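Local structure of transmembrane oligosaccharyl transferase (Archaeoglobus fulgidus, 3WAJ) at residues 46-51 against 157-162. The protein belongs to the STT3 family of membrane-embedded oligosaccharyl transferases, with a GT-C-type transmembrane region that carries a zinc-binding site. Residues are numbered along the deposited sequence; the frame is centred on the assembly and turned at random.
Sequences NDPWYY and LGFNDH. With ZN (zinc ion), chain B; SO4 (sulfate ion), chain C.
Pro48 CG sits over the centre of one face of the Phe159 ring, 4.0 Å from its centroid, a CH-pi contact suited to proline, whose rigid, puckered ring presents its CG hydrogens to that face. Tyr51 and His162 instead meet rim to rim with their planes at 88°, and Tyr51 OH and His162 ND1 share a 2.7 Å hydrogen bond at the edges of both rings. Asp161 OD1 lies over the centre of one face of the imidazole and also at the edge of the Tyr51 ring, 3.5 Å from CE2; it accepts the backbone N-H of His162 as well, from the anti side. Histidine's second ring nitrogen lets it serve two partners: NE2 donates to a sulfate oxygen, O4, 2.6 Å away. Phe159 and Asn160 each centre an inverse gamma turn. Pro48 CA makes a CA-H...O contact of 3.4 Å with Asn160 O, while a water joins Asn160 ND2 to Pro48 O. Asp161 holds CG anti to its backbone N (chi1 -158°), and its two-oxygen carboxylate can spare OD2 for the zinc ion, at 2.2 Å. Asp47 turns its carboxylate nearly perpendicular to that of Asp161; its OD2 reaches the metal by a longer 2.8 Å bond. Three waters and His163 complete the site. Asp161 and His163 match a DXH variant of the DXD motif, and acidic residues brought together round a metal from distant parts of the chain are characteristic of STT3 proteins.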
loop_
_atom_site.group_PDB
_atom_site.type_symbol
_atom_site.label_atom_id
_atom_site.label_comp_id
_atom_site.label_asym_id
_atom_site.label_seq_id
_atom_site.Cartn_x
_atom_site.Cartn_y
_atom_site.Cartn_z
ATOM N N ASN A 46 -2.699 -3.158 3.259
ATOM C CA ASN A 46 -2.199 -4.317 2.543
ATOM C C ASN A 46 -0.875 -4.804 3.133
ATOM O O ASN A 46 -0.702 -5.990 3.401
ATOM C CB ASN A 46 -1.982 -3.985 1.068
ATOM C CG ASN A 46 -3.177 -3.326 0.432
ATOM O OD1 ASN A 46 -4.316 -3.778 0.593
ATOM N ND2 ASN A 46 -2.924 -2.258 -0.327
ATOM N N ASP A 47 0.064 -3.885 3.306
ATOM C CA ASP A 47 1.407 -4.255 3.754
ATOM C C ASP A 47 1.512 -4.998 5.104
ATOM O O ASP A 47 2.344 -5.902 5.233
ATOM C CB ASP A 47 2.347 -3.042 3.698
ATOM C CG ASP A 47 2.609 -2.582 2.274
ATOM O OD1 ASP A 47 2.450 -3.417 1.339
ATOM O OD2 ASP A 47 2.977 -1.394 2.092
ATOM N N PRO A 48 0.668 -4.645 6.096
ATOM C CA PRO A 48 0.701 -5.467 7.316
ATOM C C PRO A 48 0.363 -6.933 7.052
ATOM O O PRO A 48 0.857 -7.798 7.772
ATOM C CB PRO A 48 -0.361 -4.816 8.211
ATOM C CG PRO A 48 -0.397 -3.372 7.749
ATOM C CD PRO A 48 -0.206 -3.464 6.250
ATOM N N TRP A 49 -0.460 -7.223 6.049
ATOM C CA TRP A 49 -0.712 -8.624 5.720
ATOM C C TRP A 49 0.538 -9.340 5.203
ATOM O O TRP A 49 0.703 -10.545 5.406
ATOM C CB TRP A 49 -1.881 -8.755 4.744
ATOM C CG TRP A 49 -3.156 -8.307 5.402
ATOM C CD1 TRP A 49 -3.613 -7.023 5.508
ATOM C CD2 TRP A 49 -4.109 -9.135 6.105
ATOM N NE1 TRP A 49 -4.798 -7.002 6.215
ATOM C CE2 TRP A 49 -5.123 -8.282 6.593
ATOM C CE3 TRP A 49 -4.196 -10.500 6.368
ATOM C CZ2 TRP A 49 -6.229 -8.758 7.320
ATOM C CZ3 TRP A 49 -5.303 -10.980 7.091
ATOM C CH2 TRP A 49 -6.302 -10.107 7.555
ATOM N N TYR A 50 1.420 -8.602 4.539
ATOM C CA TYR A 50 2.633 -9.211 4.015
ATOM C C TYR A 50 3.679 -9.415 5.117
ATOM O O TYR A 50 4.384 -10.431 5.117
ATOM C CB TYR A 50 3.213 -8.406 2.839
ATOM C CG TYR A 50 4.229 -9.213 2.088
ATOM C CD1 TYR A 50 3.824 -10.262 1.262
ATOM C CD2 TYR A 50 5.592 -8.971 2.230
ATOM C CE1 TYR A 50 4.740 -11.041 0.562
ATOM C CE2 TYR A 50 6.537 -9.743 1.521
ATOM C CZ TYR A 50 6.094 -10.779 0.694
ATOM O OH TYR A 50 6.991 -11.559 0.005
ATOM N N TYR A 51 3.790 -8.462 6.049
ATOM C CA TYR A 51 4.590 -8.716 7.254
ATOM C C TYR A 51 4.140 -10.013 7.913
ATOM O O TYR A 51 4.950 -10.876 8.231
ATOM C CB TYR A 51 4.567 -7.543 8.243
ATOM C CG TYR A 51 5.715 -6.625 7.951
ATOM C CD1 TYR A 51 7.024 -7.051 8.138
ATOM C CD2 TYR A 51 5.502 -5.362 7.411
ATOM C CE1 TYR A 51 8.091 -6.238 7.805
ATOM C CE2 TYR A 51 6.561 -4.534 7.093
ATOM C CZ TYR A 51 7.845 -4.976 7.280
ATOM O OH TYR A 51 8.886 -4.144 6.962
ATOM N N LEU A 157 -3.329 0.468 16.224
ATOM C CA LEU A 157 -3.583 -0.970 16.375
ATOM C C LEU A 157 -3.789 -1.625 15.005
ATOM O O LEU A 157 -4.601 -1.154 14.195
ATOM C CB LEU A 157 -4.861 -1.176 17.194
ATOM C CG LEU A 157 -5.082 -2.269 18.242
ATOM C CD1 LEU A 157 -6.506 -2.745 18.119
ATOM C CD2 LEU A 157 -4.104 -3.427 18.159
ATOM N N GLY A 158 -3.062 -2.705 14.732
ATOM C CA GLY A 158 -3.301 -3.452 13.508
ATOM C C GLY A 158 -2.529 -3.003 12.274
ATOM O O GLY A 158 -2.390 -3.790 11.336
ATOM N N PHE A 159 -2.029 -1.765 12.238
ATOM C CA PHE A 159 -1.257 -1.359 11.070
ATOM C C PHE A 159 0.216 -1.713 11.205
ATOM O O PHE A 159 1.092 -0.839 11.232
ATOM C CB PHE A 159 -1.419 0.118 10.705
ATOM C CG PHE A 159 -1.227 0.366 9.237
ATOM C CD1 PHE A 159 -2.314 0.315 8.371
ATOM C CD2 PHE A 159 0.046 0.546 8.708
ATOM C CE1 PHE A 159 -2.145 0.491 7.004
ATOM C CE2 PHE A 159 0.239 0.731 7.329
ATOM C CZ PHE A 159 -0.856 0.697 6.475
ATOM N N ASN A 160 0.481 -3.012 11.265
ATOM C CA ASN A 160 1.816 -3.504 11.542
ATOM C C ASN A 160 2.742 -3.372 10.337
ATOM O O ASN A 160 2.985 -4.343 9.617
ATOM C CB ASN A 160 1.758 -4.957 12.009
ATOM C CG ASN A 160 3.099 -5.460 12.431
ATOM O OD1 ASN A 160 3.875 -4.725 13.047
ATOM N ND2 ASN A 160 3.410 -6.693 12.067
ATOM N N ASP A 161 3.249 -2.160 10.129
ATOM C CA ASP A 161 4.090 -1.837 8.988
ATOM C C ASP A 161 5.339 -1.144 9.552
ATOM O O ASP A 161 5.387 -0.823 10.747
ATOM C CB ASP A 161 3.322 -0.934 8.005
ATOM C CG ASP A 161 3.881 -0.977 6.598
ATOM O OD1 ASP A 161 5.038 -1.416 6.399
ATOM O OD2 ASP A 161 3.154 -0.559 5.678
ATOM N N HIS A 162 6.348 -0.927 8.712
ATOM C CA HIS A 162 7.626 -0.440 9.208
ATOM C C HIS A 162 7.728 1.093 9.288
ATOM O O HIS A 162 8.753 1.624 9.723
ATOM C CB HIS A 162 8.776 -1.014 8.368
ATOM C CG HIS A 162 8.681 -0.689 6.909
ATOM N ND1 HIS A 162 8.675 -1.662 5.927
ATOM C CD2 HIS A 162 8.592 0.499 6.259
ATOM C CE1 HIS A 162 8.586 -1.084 4.736
ATOM N NE2 HIS A 162 8.535 0.225 4.915
HETATM ZN ZN ZN B . 3.713 0.591 3.884
HETATM S S SO4 C . 8.035 0.941 1.370
HETATM O O1 SO4 C . 7.336 -0.335 1.571
HETATM O O2 SO4 C . 8.957 0.781 0.240
HETATM O O3 SO4 C . 7.043 1.976 1.078
HETATM O O4 SO4 C . 8.803 1.349 2.552
HETATM O O HOH W 1 5.413 -0.916 3.959
HETATM O O HOH W 2 4.280 1.636 1.670
HETATM O O HOH W 3 1.722 0.524 3.026
HETATM O O HOH W 4 1.402 -7.887 10.474
#